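Local structure of 231aa long hypothetical protein-L-isoaspartate O-methyltransferase (Sulfolobus tokodaii, 1VBF) at residues Val23-Leu29 with Ile81-Leu87; Ile47-Ile51 with Asn101-Tyr105; Tyr152-Gly158 with Val176-Gly180. The protein probably methylates L-isoaspartyl residues of damaged proteins with S-adenosyl-L-methionine as methyl donor, a step in their repair or degradation. One frame throughout, in Å; residues are numbered along the deposited sequence.

Overall arrangement
All three contacts belong to one Rossmann-like methyltransferase fold. Interactions 1 and 2 are neighbours, with centres about 16 Å apart. They touch where Ile81 packs on Ile47 and on the selenium of Met104. Interaction 1 is fully buried and rests on aromatic rings and aliphatic carbons. Interaction 2 is partly buried and sets a bulged hairpin on the start of helix 102-109, beside a second subunit. Neither has a direct hydrogen bond across its segments. Interaction 3 lies about 28 Å from the first, centre to centre, and on the opposite side of the chain's centre from interaction 2. It is partly open to solvent, and polar bonds carry much of it.

Interaction 1 (Val23-Leu29 with Ile81-Leu87); sequences VDRSLFL and IGYYTAL
Val23 packs against the first turns of helix 83-91, a helix flanking the sheet of the Rossmann-like methyltransferase fold. Its CB lies 3.6 Å from Leu87 CD2, and its CG1 faces Tyr83 and Ala86. A water links Val23 O to the Tyr83 hydroxyl. Asp24 OD1 accepts from Ser26 N in an Asx turn, which leads into the short 3-10 segment. Arg25 crosses the Tyr83 ring at about a right angle. With CG anti to the backbone N (chi1 -177°) and the chain extended, its CD sits over the ring centre, 3.5 Å from the centroid, in a CH-pi contact. The guanidinium stands farther off that face, too far for more than a weak cation-pi attraction, and its NH1 hydrogen-bonds to Ala37 O. Phe28 covers the turn before the helix. The Tyr83 ring points its edge at the Phe28 face, with the planes at 76°, and Tyr83 CA lies over the Phe28 face, toward its rim. Phe28 CD2 passes the Gly82 backbone, and Phe28 CZ reaches Ala86 CB. Leu29 closes the far end, where its CD2 meets Ile81 CD1 at 3.7 Å.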
loop_
_atom_site.group_PDB
_atom_site.type_symbol
_atom_site.label_atom_id
_atom_site.label_comp_id
_atom_site.label_asym_id
_atom_site.label_seq_id
_atom_site.Cartn_x
_atom_site.Cartn_y
_atom_site.Cartn_z
ATOM N N VAL B 23 -12.242 -40.249 18.646
ATOM C CA VAL B 23 -12.797 -39.939 17.322
ATOM C C VAL B 23 -11.752 -39.923 16.204
ATOM O O VAL B 23 -10.766 -39.195 16.254
ATOM C CB VAL B 23 -13.577 -38.578 17.343
ATOM C CG1 VAL B 23 -14.118 -38.247 15.960
ATOM C CG2 VAL B 23 -14.729 -38.646 18.356
ATOM N N ASP B 24 -11.977 -40.734 15.185
ATOM C CA ASP B 24 -11.031 -40.823 14.084
ATOM C C ASP B 24 -11.313 -39.749 13.045
ATOM O O ASP B 24 -12.203 -39.903 12.213
ATOM C CB ASP B 24 -11.100 -42.224 13.455
ATOM C CG ASP B 24 -10.118 -42.404 12.312
ATOM O OD1 ASP B 24 -9.283 -41.496 12.106
ATOM O OD2 ASP B 24 -10.177 -43.449 11.620
ATOM N N ARG B 25 -10.538 -38.671 13.093
ATOM C CA ARG B 25 -10.712 -37.549 12.176
ATOM C C ARG B 25 -10.573 -37.883 10.677
ATOM O O ARG B 25 -11.062 -37.156 9.824
ATOM C CB ARG B 25 -9.753 -36.420 12.583
ATOM C CG ARG B 25 -9.867 -35.145 11.757
ATOM C CD ARG B 25 -9.221 -33.963 12.487
ATOM N NE ARG B 25 -9.245 -32.728 11.697
ATOM C CZ ARG B 25 -8.202 -32.223 11.038
ATOM N NH1 ARG B 25 -7.032 -32.837 11.071
ATOM N NH2 ARG B 25 -8.334 -31.109 10.331
ATOM N N SER B 26 -9.925 -38.978 10.332
ATOM C CA SER B 26 -9.813 -39.289 8.917
ATOM C C SER B 26 -11.183 -39.728 8.380
ATOM O O SER B 26 -11.423 -39.742 7.161
ATOM C CB SER B 26 -8.775 -40.387 8.700
ATOM O OG SER B 26 -9.109 -41.522 9.467
ATOM N N LEU B 27 -12.076 -40.080 9.302
ATOM C CA LEU B 27 -13.423 -40.506 8.948
ATOM C C LEU B 27 -14.317 -39.342 8.510
ATOM O O LEU B 27 -15.420 -39.556 7.991
ATOM C CB LEU B 27 -14.075 -41.249 10.119
ATOM C CG LEU B 27 -14.095 -42.795 10.129
ATOM C CD1 LEU B 27 -12.920 -43.405 9.345
ATOM C CD2 LEU B 27 -14.078 -43.258 11.588
ATOM N N PHE B 28 -13.871 -38.110 8.714
ATOM C CA PHE B 28 -14.687 -37.002 8.291
ATOM C C PHE B 28 -14.007 -36.256 7.173
ATOM O O PHE B 28 -14.570 -35.309 6.630
ATOM C CB PHE B 28 -14.941 -36.054 9.436
ATOM C CG PHE B 28 -15.572 -36.693 10.620
ATOM C CD1 PHE B 28 -14.830 -37.528 11.446
ATOM C CD2 PHE B 28 -16.894 -36.409 10.957
ATOM C CE1 PHE B 28 -15.394 -38.072 12.598
ATOM C CE2 PHE B 28 -17.467 -36.947 12.105
ATOM C CZ PHE B 28 -16.709 -37.779 12.934
ATOM N N LEU B 29 -12.794 -36.684 6.831
ATOM C CA LEU B 29 -12.029 -36.052 5.759
ATOM C C LEU B 29 -12.120 -36.823 4.445
ATOM O O LEU B 29 -12.150 -38.055 4.451
ATOM C CB LEU B 29 -10.564 -35.926 6.178
ATOM C CG LEU B 29 -10.253 -34.931 7.300
ATOM C CD1 LEU B 29 -8.830 -35.146 7.784
ATOM C CD2 LEU B 29 -10.446 -33.485 6.816
ATOM N N ILE B 81 -17.535 -30.321 8.100
ATOM C CA ILE B 81 -17.411 -31.764 7.922
ATOM C C ILE B 81 -17.832 -32.588 9.129
ATOM O O ILE B 81 -17.686 -33.793 9.124
ATOM C CB ILE B 81 -15.979 -32.164 7.535
ATOM C CG1 ILE B 81 -15.034 -31.945 8.719
ATOM C CG2 ILE B 81 -15.527 -31.361 6.336
ATOM C CD1 ILE B 81 -13.628 -32.479 8.483
ATOM N N GLY B 82 -18.330 -31.945 10.172
ATOM C CA GLY B 82 -18.804 -32.683 11.334
ATOM C C GLY B 82 -17.832 -33.187 12.377
ATOM O O GLY B 82 -18.272 -33.647 13.433
ATOM N N TYR B 83 -16.527 -33.105 12.113
ATOM C CA TYR B 83 -15.522 -33.567 13.075
ATOM C C TYR B 83 -15.550 -32.890 14.463
ATOM O O TYR B 83 -15.497 -33.568 15.505
ATOM C CB TYR B 83 -14.128 -33.421 12.489
ATOM C CG TYR B 83 -13.057 -33.710 13.499
ATOM C CD1 TYR B 83 -12.837 -35.007 13.952
ATOM C CD2 TYR B 83 -12.316 -32.688 14.063
ATOM C CE1 TYR B 83 -11.883 -35.292 14.966
ATOM C CE2 TYR B 83 -11.357 -32.948 15.089
ATOM C CZ TYR B 83 -11.145 -34.251 15.533
ATOM O OH TYR B 83 -10.201 -34.513 16.514
ATOM N N TYR B 84 -15.615 -31.564 14.500
ATOM C CA TYR B 84 -15.649 -30.921 15.804
ATOM C C TYR B 84 -17.019 -31.162 16.441
ATOM O O TYR B 84 -17.164 -31.131 17.674
ATOM C CB TYR B 84 -15.354 -29.411 15.706
ATOM C CG TYR B 84 -13.966 -29.094 15.200
ATOM C CD1 TYR B 84 -13.778 -28.578 13.930
ATOM C CD2 TYR B 84 -12.835 -29.371 15.971
ATOM C CE1 TYR B 84 -12.527 -28.351 13.428
ATOM C CE2 TYR B 84 -11.556 -29.142 15.472
ATOM C CZ TYR B 84 -11.416 -28.631 14.199
ATOM O OH TYR B 84 -10.166 -28.390 13.693
ATOM N N THR B 85 -18.014 -31.416 15.589
ATOM C CA THR B 85 -19.356 -31.669 16.069
ATOM C C THR B 85 -19.269 -32.984 16.839
ATOM O O THR B 85 -19.676 -33.050 17.998
ATOM C CB THR B 85 -20.363 -31.781 14.910
ATOM O OG1 THR B 85 -20.048 -30.808 13.910
ATOM C CG2 THR B 85 -21.787 -31.521 15.413
ATOM N N ALA B 86 -18.715 -34.020 16.208
ATOM C CA ALA B 86 -18.534 -35.310 16.879
ATOM C C ALA B 86 -17.842 -35.184 18.264
ATOM O O ALA B 86 -18.360 -35.704 19.250
ATOM C CB ALA B 86 -17.739 -36.262 15.990
ATOM N N LEU B 87 -16.689 -34.509 18.344
ATOM C CA LEU B 87 -15.980 -34.341 19.617
ATOM C C LEU B 87 -16.836 -33.709 20.713
ATOM O O LEU B 87 -16.698 -34.057 21.888
ATOM C CB LEU B 87 -14.721 -33.492 19.436
ATOM C CG LEU B 87 -13.616 -33.961 18.472
ATOM C CD1 LEU B 87 -12.493 -32.935 18.489
ATOM C CD2 LEU B 87 -13.080 -35.346 18.863
HETATM O O HOH W 1 -9.716 -37.172 17.270
#

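Interaction 2 (Ile47-Ile51 with Asn101-Tyr105)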
loop_
_atom_site.group_PDB
_atom_site.type_symbol
_atom_site.label_atom_id
_atom_site.label_comp_id
_atom_site.label_asym_id
_atom_site.label_seq_id
_atom_site.Cartn_x
_atom_site.Cartn_y
_atom_site.Cartn_z
ATOM N N ILE B 47 -12.212 -27.888 1.497
ATOM C CA ILE B 47 -13.342 -28.801 1.385
ATOM C C ILE B 47 -14.256 -28.382 0.238
ATOM O O ILE B 47 -14.683 -29.201 -0.569
ATOM C CB ILE B 47 -14.147 -28.818 2.667
ATOM C CG1 ILE B 47 -13.232 -29.189 3.836
ATOM C CG2 ILE B 47 -15.306 -29.792 2.523
ATOM C CD1 ILE B 47 -12.597 -30.539 3.676
ATOM N N LEU B 48 -14.554 -27.093 0.178
ATOM C CA LEU B 48 -15.394 -26.545 -0.872
ATOM C C LEU B 48 -14.810 -25.216 -1.333
ATOM O O LEU B 48 -14.078 -24.571 -0.590
ATOM C CB LEU B 48 -16.814 -26.314 -0.343
ATOM C CG LEU B 48 -17.743 -27.528 -0.193
ATOM C CD1 LEU B 48 -19.123 -27.069 0.292
ATOM C CD2 LEU B 48 -17.869 -28.244 -1.544
ATOM N N PRO B 49 -15.124 -24.785 -2.567
ATOM C CA PRO B 49 -14.585 -23.508 -3.032
ATOM C C PRO B 49 -14.924 -22.414 -2.018
ATOM O O PRO B 49 -16.085 -22.178 -1.714
ATOM C CB PRO B 49 -15.299 -23.312 -4.359
ATOM C CG PRO B 49 -15.477 -24.708 -4.852
ATOM C CD PRO B 49 -15.947 -25.416 -3.615
ATOM N N GLY B 50 -13.901 -21.772 -1.474
ATOM C CA GLY B 50 -14.114 -20.727 -0.496
ATOM C C GLY B 50 -14.310 -21.224 0.921
ATOM O O GLY B 50 -14.393 -20.401 1.843
ATOM N N ILE B 51 -14.353 -22.545 1.128
ATOM C CA ILE B 51 -14.573 -23.097 2.469
ATOM C C ILE B 51 -13.549 -24.109 2.983
ATOM O O ILE B 51 -13.288 -25.125 2.345
ATOM C CB ILE B 51 -15.945 -23.747 2.541
ATOM C CG1 ILE B 51 -16.986 -22.798 1.965
ATOM C CG2 ILE B 51 -16.280 -24.068 3.966
ATOM C CD1 ILE B 51 -18.331 -23.421 1.812
ATOM N N ASN B 101 -24.375 -23.728 4.084
ATOM C CA ASN B 101 -24.088 -24.202 2.737
ATOM C C ASN B 101 -24.670 -25.581 2.563
ATOM O O ASN B 101 -24.335 -26.504 3.297
ATOM C CB ASN B 101 -22.576 -24.209 2.513
ATOM C CG ASN B 101 -22.182 -24.742 1.151
ATOM O OD1 ASN B 101 -22.356 -25.926 0.853
ATOM N ND2 ASN B 101 -21.637 -23.875 0.318
ATOM N N GLU B 102 -25.554 -25.714 1.586
ATOM C CA GLU B 102 -26.205 -26.981 1.348
ATOM C C GLU B 102 -25.276 -28.139 1.011
ATOM O O GLU B 102 -25.404 -29.207 1.604
ATOM C CB GLU B 102 -27.280 -26.836 0.267
ATOM C CG GLU B 102 -28.031 -28.149 0.017
ATOM C CD GLU B 102 -29.464 -27.971 -0.477
ATOM O OE1 GLU B 102 -30.043 -28.972 -0.962
ATOM O OE2 GLU B 102 -30.009 -26.850 -0.369
ATOM N N LYS B 103 -24.345 -27.955 0.081
ATOM C CA LYS B 103 -23.434 -29.035 -0.277
ATOM C C LYS B 103 -22.690 -29.543 0.949
ATOM O O LYS B 103 -22.506 -30.738 1.119
ATOM C CB LYS B 103 -22.444 -28.566 -1.329
ATOM C CG LYS B 103 -23.123 -28.073 -2.573
ATOM C CD LYS B 103 -22.138 -27.833 -3.690
ATOM C CE LYS B 103 -22.822 -27.291 -4.927
ATOM N NZ LYS B 103 -23.842 -28.261 -5.401
HETATM N N MSE B 104 -22.272 -28.621 1.807
HETATM C CA MSE B 104 -21.577 -28.956 3.035
HETATM C C MSE B 104 -22.506 -29.749 3.969
HETATM O O MSE B 104 -22.095 -30.735 4.589
HETATM C CB MSE B 104 -21.114 -27.669 3.723
HETATM C CG MSE B 104 -20.261 -27.892 4.971
HETATM SE SE MSE B 104 -18.461 -28.633 4.674
HETATM C CE MSE B 104 -18.437 -28.814 2.744
ATOM N N TYR B 105 -23.754 -29.291 4.063
ATOM C CA TYR B 105 -24.806 -29.903 4.879
ATOM C C TYR B 105 -25.009 -31.364 4.464
ATOM O O TYR B 105 -25.189 -32.259 5.303
ATOM C CB TYR B 105 -26.118 -29.132 4.667
ATOM C CG TYR B 105 -27.325 -29.695 5.386
ATOM C CD1 TYR B 105 -27.427 -29.611 6.765
ATOM C CD2 TYR B 105 -28.348 -30.345 4.688
ATOM C CE1 TYR B 105 -28.504 -30.163 7.440
ATOM C CE2 TYR B 105 -29.427 -30.895 5.355
ATOM C CZ TYR B 105 -29.495 -30.800 6.730
ATOM O OH TYR B 105 -30.551 -31.344 7.408
#
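Leu48 lays its CD1 branch over the first turn of helix 102-109, among the side chains of Asn101, Lys103 and Met104. The Leu48 and Met104 side chains run antiparallel, each passing alongside the other. Met104 is a selenomethionine here. Its CG is anti to the backbone N (chi1 -175°), which carries the chain out toward the hairpin, and a bend at chi2 then places the selenium 4.0 Å from Ile47 CG2. The position of its terminal methyl is doubtful. Lys103 adds its CB, 4.0 Å from Leu48 CD1. Its amine leads away toward a second subunit, where it has a cation-pi contact with Tyr36 of that subunit.

Asn101 has two roles. Its OD1 accepts from Met104 N at 2.9 Å in a nearly straight bond (163°), the N-cap bond of the helix. This holds the amide in place. Leu48 CD1 comes to 3.5 Å from the same Asn101 OD1, while Ile51 CD1 approaches Asn101 ND2 at 3.7 Å. The two aliphatic ends thus meet different parts of one amide group. Asn101 N hydrogen-bonds to Glu99 OE1 at the end of strand 94-99.

The hairpin has its own backbone bonds. Ile51 O accepts from both Ile47 N and Leu48 N, and Ile51 N bonds to Leu48 O at 2.7 Å. The arrangement is a type II beta turn, with Pro49 and Gly50 at its two central positions, closing a two-stranded hairpin with a classic beta bulge, packed on a side-chain-capped helix N-terminus of the Rossmann-like fold.

Interaction 3 (Tyr152-Gly158 with Val176-Gly180); sequences YEQLKEG and VIKKG
Lys178 runs its extended side chain along one face of the Tyr152 ring to reach the backbone at the end of helix 149-154. With CG anti to the backbone N (chi1 -167°) and the chain straight beyond it, the methylenes are carried past the ring, CD over the face toward its rim, and the amine on to the carbonyls. There it donates to two of them. Lys178 NZ meets Leu155 O at 2.7 Å and Tyr152 O at 3.1 Å, the latter in the carbonyl plane. Glu153 O is also near, 3.0 Å from Lys178 NZ. With an alanine in place of Lys178, the carbonyls of Tyr152 and Leu155 would probably lose this donor, and one face of the Tyr152 ring its aliphatic neighbour.

These residues join a helix to the antiparallel end of the Rossmann-like sheet: helix 149-154 leads through strand 155-156 and a corner at Glu157-Gly158 into strand 159-165, which pairs with strand 171-177. Val176 lies at the Tyr152 ring edge, its CG1 3.8 Å from Tyr152 CE1. The Tyr152 hydroxyl donates to Gly180 O at 2.6 Å and accepts a weak bond from Lys179 N. Gly180 N donates to Glu157 OE2 at 3.2 Å, on the syn side of the carboxylate, in a bent bond (138°). Glu157 reaches back by a bend at chi2 (42°). Elsewhere, Lys156 NZ forms a salt bridge with Asp136, and Glu153 OE2 pairs with Lys150 of a third subunit.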
loop_
_atom_site.group_PDB
_atom_site.type_symbol
_atom_site.label_atom_id
_atom_site.label_comp_id
_atom_site.label_asym_id
_atom_site.label_seq_id
_atom_site.Cartn_x
_atom_site.Cartn_y
_atom_site.Cartn_z
ATOM N N TYR B 152 -25.464 -15.079 21.153
ATOM C CA TYR B 152 -25.287 -14.472 22.456
ATOM C C TYR B 152 -26.598 -14.410 23.249
ATOM O O TYR B 152 -26.599 -14.651 24.462
ATOM C CB TYR B 152 -24.712 -13.059 22.327
ATOM C CG TYR B 152 -24.375 -12.438 23.667
ATOM C CD1 TYR B 152 -23.186 -12.744 24.318
ATOM C CD2 TYR B 152 -25.285 -11.611 24.318
ATOM C CE1 TYR B 152 -22.917 -12.246 25.593
ATOM C CE2 TYR B 152 -25.031 -11.109 25.584
ATOM C CZ TYR B 152 -23.852 -11.426 26.228
ATOM O OH TYR B 152 -23.628 -10.942 27.509
ATOM N N GLU B 153 -27.709 -14.080 22.590
ATOM C CA GLU B 153 -28.979 -14.000 23.316
ATOM C C GLU B 153 -29.397 -15.397 23.750
ATOM O O GLU B 153 -29.924 -15.592 24.843
ATOM C CB GLU B 153 -30.099 -13.407 22.451
ATOM C CG GLU B 153 -29.783 -12.073 21.808
ATOM C CD GLU B 153 -30.908 -11.575 20.903
ATOM O OE1 GLU B 153 -31.428 -12.366 20.069
ATOM O OE2 GLU B 153 -31.257 -10.376 21.026
ATOM N N GLN B 154 -29.161 -16.370 22.881
ATOM C CA GLN B 154 -29.512 -17.745 23.166
ATOM C C GLN B 154 -28.635 -18.405 24.269
ATOM O O GLN B 154 -28.993 -19.434 24.836
ATOM C CB GLN B 154 -29.474 -18.521 21.848
ATOM C CG GLN B 154 -30.633 -18.159 20.921
ATOM C CD GLN B 154 -30.366 -18.475 19.460
ATOM O OE1 GLN B 154 -29.753 -19.483 19.128
ATOM N NE2 GLN B 154 -30.844 -17.614 18.580
ATOM N N LEU B 155 -27.500 -17.801 24.590
ATOM C CA LEU B 155 -26.622 -18.324 25.640
ATOM C C LEU B 155 -27.275 -18.248 27.016
ATOM O O LEU B 155 -28.084 -17.367 27.275
ATOM C CB LEU B 155 -25.332 -17.508 25.716
ATOM C CG LEU B 155 -24.045 -18.150 25.236
ATOM C CD1 LEU B 155 -22.875 -17.297 25.678
ATOM C CD2 LEU B 155 -23.932 -19.532 25.817
ATOM N N LYS B 156 -26.914 -19.173 27.903
ATOM C CA LYS B 156 -27.426 -19.142 29.268
ATOM C C LYS B 156 -26.708 -17.996 29.945
ATOM O O LYS B 156 -25.701 -17.502 29.441
ATOM C CB LYS B 156 -27.115 -20.432 30.004
ATOM C CG LYS B 156 -28.120 -21.519 29.723
ATOM C CD LYS B 156 -27.805 -22.796 30.476
ATOM C CE LYS B 156 -28.768 -23.893 30.075
ATOM N NZ LYS B 156 -28.270 -25.203 30.560
ATOM N N GLU B 157 -27.198 -17.593 31.102
ATOM C CA GLU B 157 -26.602 -16.468 31.782
ATOM C C GLU B 157 -25.111 -16.538 31.950
ATOM O O GLU B 157 -24.400 -15.640 31.512
ATOM C CB GLU B 157 -27.257 -16.243 33.134
ATOM C CG GLU B 157 -26.871 -14.918 33.747
ATOM C CD GLU B 157 -26.859 -13.801 32.726
ATOM O OE1 GLU B 157 -27.854 -13.653 31.975
ATOM O OE2 GLU B 157 -25.846 -13.071 32.684
ATOM N N GLY B 158 -24.597 -17.579 32.574
ATOM C CA GLY B 158 -23.156 -17.596 32.731
ATOM C C GLY B 158 -22.465 -18.327 31.609
ATOM O O GLY B 158 -21.284 -18.650 31.720
ATOM N N VAL B 176 -16.197 -15.252 25.130
ATOM C CA VAL B 176 -17.212 -14.406 25.729
ATOM C C VAL B 176 -17.981 -15.077 26.845
ATOM O O VAL B 176 -18.543 -16.146 26.643
ATOM C CB VAL B 176 -18.213 -13.977 24.654
ATOM C CG1 VAL B 176 -19.248 -13.056 25.228
ATOM C CG2 VAL B 176 -17.484 -13.331 23.528
ATOM N N ILE B 177 -18.014 -14.465 28.021
ATOM C CA ILE B 177 -18.785 -15.046 29.113
ATOM C C ILE B 177 -19.998 -14.163 29.330
ATOM O O ILE B 177 -19.868 -13.003 29.691
ATOM C CB ILE B 177 -17.999 -15.111 30.425
ATOM C CG1 ILE B 177 -16.797 -16.044 30.278
ATOM C CG2 ILE B 177 -18.905 -15.606 31.522
ATOM C CD1 ILE B 177 -15.984 -16.131 31.527
ATOM N N LYS B 178 -21.182 -14.705 29.118
ATOM C CA LYS B 178 -22.366 -13.893 29.265
ATOM C C LYS B 178 -22.583 -13.286 30.645
ATOM O O LYS B 178 -22.353 -13.930 31.675
ATOM C CB LYS B 178 -23.595 -14.682 28.843
ATOM C CG LYS B 178 -24.821 -13.822 28.681
ATOM C CD LYS B 178 -25.888 -14.608 27.985
ATOM C CE LYS B 178 -27.162 -13.816 27.772
ATOM N NZ LYS B 178 -28.169 -14.696 27.095
ATOM N N LYS B 179 -23.016 -12.026 30.640
ATOM C CA LYS B 179 -23.317 -11.273 31.851
ATOM C C LYS B 179 -24.196 -10.075 31.469
ATOM O O LYS B 179 -23.731 -8.937 31.476
ATOM C CB LYS B 179 -22.032 -10.779 32.515
ATOM C CG LYS B 179 -22.309 -10.091 33.832
ATOM C CD LYS B 179 -21.279 -9.040 34.179
ATOM C CE LYS B 179 -21.712 -8.276 35.429
ATOM N NZ LYS B 179 -20.889 -7.056 35.659
ATOM N N GLY B 180 -25.460 -10.333 31.139
ATOM C CA GLY B 180 -26.342 -9.255 30.734
ATOM C C GLY B 180 -25.774 -8.645 29.464
ATOM O O GLY B 180 -25.405 -9.377 28.541
#